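Side-chain contacts in putative type III secretion protein YscE (Yersinia pestis, PDB 2P58), which acts with YscG as a cytoplasmic chaperone that keeps the type III secretion needle protein YscF from polymerizing prematurely: residues T25-D30 against Q44-A49; K29-G34 against K38-W43. All blocks are in the same frame, centred on the assembly; numbering follows the deposited sequence.

Interaction 1: T25-D30 against Q44-A49; sequences TKLKKD and QRESKA
The carboxylate of E46 turns one face to L27: methyl CD2 lies over that face, a little to one side of E46 CD, at 4.1 Å, while CD1 lies over the same face but displaced past OE1, 4.0 Å from that oxygen. The aliphatic part of E46 is met too, with its CB 3.8 Å from L27 CD2. At the neighbouring carboxylate, D30, the approach is from the edge, where K26 NZ takes the syn lone pair of OD2 in a salt bridge of 2.8 Å. The two acid groups stay apart, E46 OE1 lying 6.7 Å from D30 OD2.

This is the packing of an antiparallel helical hairpin, helix 10-30 against helix 37-60. L27 behaves as a knob in knobs-into-holes fashion, its hole lined by W43, E46, S47 and L50. With CG anti to the backbone N (chi1 175°), L27 reaches across far enough for CD2 to touch the opposite backbone: it stands 3.3 Å from S47 N and 3.4 Å from S47 CA, the latter tighter than ordinary carbon contact. S47 also offers its CB to CD2, at 3.7 Å, and its OG is turned to a weak hydrogen bond with E51 further along the helix. E46 and A49 pack in addition against aromatic side chains of another protein's chain.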
loop_
_atom_site.group_PDB
_atom_site.type_symbol
_atom_site.label_atom_id
_atom_site.label_comp_id
_atom_site.label_asym_id
_atom_site.label_seq_id
_atom_site.Cartn_x
_atom_site.Cartn_y
_atom_site.Cartn_z
ATOM N N THR A 25 19.392 -1.610 14.329
ATOM C CA THR A 25 20.642 -1.562 15.103
ATOM C C THR A 25 21.854 -1.510 14.179
ATOM O O THR A 25 22.807 -0.747 14.428
ATOM C CB THR A 25 20.706 -2.785 16.057
ATOM O OG1 THR A 25 19.586 -2.689 16.943
ATOM C CG2 THR A 25 22.010 -2.787 16.875
ATOM N N LYS A 26 21.816 -2.284 13.091
ATOM C CA LYS A 26 22.918 -2.299 12.140
ATOM C C LYS A 26 23.073 -0.913 11.467
ATOM O O LYS A 26 24.181 -0.402 11.312
ATOM C CB LYS A 26 22.719 -3.382 11.068
ATOM C CG LYS A 26 23.770 -3.343 9.953
ATOM C CD LYS A 26 23.519 -4.388 8.885
ATOM C CE LYS A 26 24.379 -4.131 7.640
ATOM N NZ LYS A 26 24.112 -2.756 7.080
ATOM N N LEU A 27 21.951 -0.313 11.078
ATOM C CA LEU A 27 21.963 1.018 10.469
ATOM C C LEU A 27 22.541 2.040 11.459
ATOM O O LEU A 27 23.358 2.887 11.085
ATOM C CB LEU A 27 20.524 1.412 10.084
ATOM C CG LEU A 27 20.337 2.822 9.535
ATOM C CD1 LEU A 27 21.213 3.022 8.298
ATOM C CD2 LEU A 27 18.846 3.014 9.191
ATOM N N LYS A 28 22.180 1.953 12.737
ATOM C CA LYS A 28 22.730 2.935 13.665
ATOM C C LYS A 28 24.238 2.745 13.802
ATOM O O LYS A 28 24.972 3.708 14.017
ATOM C CB LYS A 28 22.042 2.848 15.017
ATOM C CG LYS A 28 20.588 3.326 14.958
ATOM C CD LYS A 28 19.948 3.156 16.313
ATOM C CE LYS A 28 18.554 3.717 16.335
ATOM N NZ LYS A 28 17.968 3.498 17.676
ATOM N N LYS A 29 24.708 1.503 13.672
ATOM C CA LYS A 29 26.160 1.246 13.700
ATOM C C LYS A 29 26.808 1.792 12.408
ATOM O O LYS A 29 27.906 2.369 12.439
ATOM C CB LYS A 29 26.433 -0.250 13.863
ATOM C CG LYS A 29 26.120 -0.711 15.270
ATOM C CD LYS A 29 26.392 -2.210 15.465
ATOM C CE LYS A 29 25.802 -2.716 16.794
ATOM N NZ LYS A 29 25.674 -4.213 16.732
ATOM N N ASP A 30 26.137 1.624 11.267
ATOM C CA ASP A 30 26.677 2.172 10.022
ATOM C C ASP A 30 26.750 3.712 10.123
ATOM O O ASP A 30 27.638 4.333 9.576
ATOM C CB ASP A 30 25.795 1.821 8.796
ATOM C CG ASP A 30 25.839 0.337 8.427
ATOM O OD1 ASP A 30 26.727 -0.388 8.923
ATOM O OD2 ASP A 30 24.976 -0.103 7.628
ATOM N N GLN A 44 19.055 8.566 7.321
ATOM C CA GLN A 44 17.988 9.127 8.156
ATOM C C GLN A 44 16.632 8.638 7.635
ATOM O O GLN A 44 15.756 8.289 8.422
ATOM C CB GLN A 44 17.992 10.658 8.145
ATOM C CG GLN A 44 16.818 11.350 8.921
ATOM C CD GLN A 44 15.496 11.538 8.114
ATOM O OE1 GLN A 44 15.501 11.919 6.935
ATOM N NE2 GLN A 44 14.359 11.304 8.778
ATOM N N ARG A 45 16.482 8.593 6.316
ATOM C CA ARG A 45 15.215 8.138 5.737
ATOM C C ARG A 45 14.957 6.696 6.088
ATOM O O ARG A 45 13.820 6.309 6.399
ATOM C CB ARG A 45 15.247 8.220 4.209
ATOM C CG ARG A 45 14.123 9.026 3.628
ATOM C CD ARG A 45 14.388 10.483 3.924
ATOM N NE ARG A 45 14.133 11.310 2.742
ATOM C CZ ARG A 45 14.725 12.473 2.485
ATOM N NH1 ARG A 45 15.633 12.985 3.316
ATOM N NH2 ARG A 45 14.407 13.131 1.383
ATOM N N GLU A 46 16.002 5.885 5.979
ATOM C CA GLU A 46 15.856 4.469 6.279
ATOM C C GLU A 46 15.572 4.279 7.748
ATOM O O GLU A 46 14.715 3.486 8.122
ATOM C CB GLU A 46 17.106 3.645 5.887
ATOM C CG GLU A 46 16.726 2.170 5.845
ATOM C CD GLU A 46 17.868 1.213 5.617
ATOM O OE1 GLU A 46 18.968 1.658 5.259
ATOM O OE2 GLU A 46 17.632 -0.005 5.806
ATOM N N SER A 47 16.306 4.998 8.588
ATOM C CA SER A 47 16.111 4.881 10.022
ATOM C C SER A 47 14.662 5.219 10.420
ATOM O O SER A 47 14.043 4.500 11.207
ATOM C CB SER A 47 17.097 5.805 10.766
ATOM O OG SER A 47 16.914 5.625 12.166
ATOM N N LYS A 48 14.132 6.327 9.906
ATOM C CA LYS A 48 12.771 6.711 10.227
ATOM C C LYS A 48 11.756 5.675 9.719
ATOM O O LYS A 48 10.736 5.402 10.379
ATOM C CB LYS A 48 12.451 8.084 9.646
ATOM C CG LYS A 48 11.215 8.696 10.302
ATOM C CD LYS A 48 11.466 8.848 11.819
ATOM C CE LYS A 48 10.206 9.260 12.572
ATOM N NZ LYS A 48 9.620 10.478 11.966
ATOM N N ALA A 49 12.024 5.098 8.553
ATOM C CA ALA A 49 11.118 4.084 8.003
ATOM C C ALA A 49 11.094 2.848 8.917
ATOM O O ALA A 49 10.040 2.260 9.211
ATOM C CB ALA A 49 11.566 3.699 6.615
#

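Interaction 2: K29-G34 against K38-W43; sequences KDMMRG and KQYQVW
M31, present as selenomethionine, leaves the backbone with CB 4.2 Å from Y40 CE2. CG, anti to the carbonyl carbon (chi1 -64°), then goes over one face of the W43 indole near its rim, 3.8 Å from W43 CE3. SE passes obliquely beside the same ring, 5.5 Å from the centroid of its five-membered part, a Met-aromatic contact, and rests 3.9 Å from W43 CB. A bend at the last torsion leaves CE 4.1 Å from that CB. The M31 CA hydrogen adds a CH-pi contact over the six-membered ring, and D30 CB lies on this face, toward the rim; Q39 OE1 lies over the opposite face. G34 O approaches the edge, 3.6 Å from W43 CH2. The two aromatic residues also touch each other, W43 CE3 sitting above the middle of the Y40 ring.

D30 to R33 form a type I turn as the chain leaves helix 10-30, and G34 follows it with a positive phi that suits glycine. Within the turn, D30 OD1 lies over the R33 guanidinium face, a pairing of charges with no N-H directed at the oxygen, while OD2 is held by K26. Reaching this turn from the other helix, the Y40 hydroxyl donates to M31 O at 2.7 Å, from above the carbonyl plane (49° out of it), and accepts a weak bond from G34 N at 3.1 Å. One phenol thus answers a backbone acceptor firmly and a backbone donor weakly, tying the bend to helix 37-60, while the W43 ring packs against M31 and turns its edge to G34 O.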
loop_
_atom_site.group_PDB
_atom_site.type_symbol
_atom_site.label_atom_id
_atom_site.label_comp_id
_atom_site.label_asym_id
_atom_site.label_seq_id
_atom_site.Cartn_x
_atom_site.Cartn_y
_atom_site.Cartn_z
ATOM N N LYS A 29 24.708 1.503 13.672
ATOM C CA LYS A 29 26.160 1.246 13.700
ATOM C C LYS A 29 26.808 1.792 12.408
ATOM O O LYS A 29 27.906 2.369 12.439
ATOM C CB LYS A 29 26.433 -0.250 13.863
ATOM C CG LYS A 29 26.120 -0.711 15.270
ATOM C CD LYS A 29 26.392 -2.210 15.465
ATOM C CE LYS A 29 25.802 -2.716 16.794
ATOM N NZ LYS A 29 25.674 -4.213 16.732
ATOM N N ASP A 30 26.137 1.624 11.267
ATOM C CA ASP A 30 26.677 2.172 10.022
ATOM C C ASP A 30 26.750 3.712 10.123
ATOM O O ASP A 30 27.638 4.333 9.576
ATOM C CB ASP A 30 25.795 1.821 8.796
ATOM C CG ASP A 30 25.839 0.337 8.427
ATOM O OD1 ASP A 30 26.727 -0.388 8.923
ATOM O OD2 ASP A 30 24.976 -0.103 7.628
HETATM N N MSE A 31 25.810 4.323 10.829
HETATM C CA MSE A 31 25.803 5.769 10.952
HETATM C C MSE A 31 26.928 6.323 11.848
HETATM O O MSE A 31 27.080 7.545 11.989
HETATM C CB MSE A 31 24.433 6.237 11.447
HETATM C CG MSE A 31 23.292 5.920 10.431
HETATM SE SE MSE A 31 21.570 6.321 11.002
HETATM C CE MSE A 31 21.658 8.021 10.986
HETATM N N MSE A 32 27.686 5.428 12.464
HETATM C CA MSE A 32 28.807 5.872 13.290
HETATM C C MSE A 32 30.077 5.955 12.419
HETATM O O MSE A 32 31.136 6.441 12.853
HETATM C CB MSE A 32 29.001 4.898 14.470
HETATM C CG MSE A 32 27.973 5.095 15.595
HETATM SE SE MSE A 32 27.795 6.798 16.244
HETATM C CE MSE A 32 29.562 7.039 16.992
ATOM N N ARG A 33 29.958 5.520 11.166
ATOM C CA ARG A 33 31.103 5.488 10.263
ATOM C C ARG A 33 31.456 6.812 9.653
ATOM O O ARG A 33 32.559 6.977 9.128
ATOM C CB ARG A 33 30.864 4.517 9.105
ATOM C CG ARG A 33 30.822 3.076 9.496
ATOM C CD ARG A 33 30.283 2.232 8.331
ATOM N NE ARG A 33 30.142 0.838 8.738
ATOM C CZ ARG A 33 29.651 -0.131 7.973
ATOM N NH1 ARG A 33 29.233 0.133 6.738
ATOM N NH2 ARG A 33 29.604 -1.377 8.446
ATOM N N GLY A 34 30.514 7.744 9.679
ATOM C CA GLY A 34 30.762 9.029 9.069
ATOM C C GLY A 34 30.343 8.931 7.613
ATOM O O GLY A 34 29.980 7.845 7.146
ATOM N N LYS A 38 24.786 13.680 1.948
ATOM C CA LYS A 38 23.836 12.882 1.171
ATOM C C LYS A 38 23.702 11.473 1.764
ATOM O O LYS A 38 22.625 10.868 1.706
ATOM C CB LYS A 38 24.286 12.771 -0.295
ATOM C CG LYS A 38 24.259 14.098 -0.989
ATOM C CD LYS A 38 24.485 13.909 -2.483
ATOM C CE LYS A 38 24.528 15.254 -3.162
ATOM N NZ LYS A 38 24.580 15.083 -4.653
ATOM N N GLN A 39 24.803 10.932 2.280
ATOM C CA GLN A 39 24.744 9.601 2.874
ATOM C C GLN A 39 23.830 9.656 4.112
ATOM O O GLN A 39 23.040 8.717 4.365
ATOM C CB GLN A 39 26.151 9.128 3.264
ATOM C CG GLN A 39 26.200 7.729 3.924
ATOM C CD GLN A 39 25.656 6.642 3.038
ATOM O OE1 GLN A 39 24.464 6.247 3.122
ATOM N NE2 GLN A 39 26.500 6.138 2.198
ATOM N N TYR A 40 23.920 10.741 4.883
ATOM C CA TYR A 40 23.068 10.821 6.060
ATOM C C TYR A 40 21.613 11.077 5.713
ATOM O O TYR A 40 20.737 10.736 6.489
ATOM C CB TYR A 40 23.573 11.858 7.075
ATOM C CG TYR A 40 24.705 11.268 7.884
ATOM C CD1 TYR A 40 26.007 11.249 7.394
ATOM C CD2 TYR A 40 24.443 10.589 9.080
ATOM C CE1 TYR A 40 27.016 10.554 8.058
ATOM C CE2 TYR A 40 25.460 9.891 9.750
ATOM C CZ TYR A 40 26.724 9.875 9.241
ATOM O OH TYR A 40 27.718 9.160 9.879
ATOM N N GLN A 41 21.341 11.646 4.543
ATOM C CA GLN A 41 19.946 11.861 4.163
ATOM C C GLN A 41 19.369 10.487 3.875
ATOM O O GLN A 41 18.241 10.199 4.292
ATOM C CB GLN A 41 19.838 12.812 2.960
ATOM C CG GLN A 41 20.237 14.231 3.396
ATOM C CD GLN A 41 20.620 15.152 2.268
ATOM O OE1 GLN A 41 21.286 16.182 2.488
ATOM N NE2 GLN A 41 20.201 14.811 1.053
ATOM N N VAL A 42 20.148 9.627 3.223
ATOM C CA VAL A 42 19.718 8.267 2.911
ATOM C C VAL A 42 19.510 7.489 4.212
ATOM O O VAL A 42 18.454 6.893 4.445
ATOM C CB VAL A 42 20.775 7.514 2.029
ATOM C CG1 VAL A 42 20.400 6.029 1.860
ATOM C CG2 VAL A 42 20.875 8.179 0.664
ATOM N N TRP A 43 20.519 7.498 5.078
ATOM C CA TRP A 43 20.393 6.752 6.334
ATOM C C TRP A 43 19.272 7.251 7.250
ATOM O O TRP A 43 18.622 6.436 7.918
ATOM C CB TRP A 43 21.724 6.775 7.093
ATOM C CG TRP A 43 22.814 5.931 6.485
ATOM C CD1 TRP A 43 22.670 4.753 5.782
ATOM C CD2 TRP A 43 24.219 6.109 6.678
ATOM N NE1 TRP A 43 23.900 4.192 5.541
ATOM C CE2 TRP A 43 24.869 4.996 6.084
ATOM C CE3 TRP A 43 24.995 7.102 7.299
ATOM C CZ2 TRP A 43 26.263 4.841 6.096
ATOM C CZ3 TRP A 43 26.382 6.949 7.309
ATOM C CH2 TRP A 43 26.997 5.819 6.708
#

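Overall arrangement
Both interactions join helix 10-30 to helix 37-60, at successive levels of one hairpin, with centres about 8 Å apart. Interaction 1 is buried near the middle of the chain and rests on van der Waals packing, with no hydrogen bond across it. Interaction 2 lies farther out, its centre about 13 Å from the centre of the chain, at the surface where the first helix gives way to the connection; it buries roughly twice the area and combines aromatic packing with one firm and one weak hydrogen bond to the backbone. The two merge where L27 CD1 packs 3.4 Å from W43 CD1; D30 lies in both ranges but meets the second helix only in interaction 2.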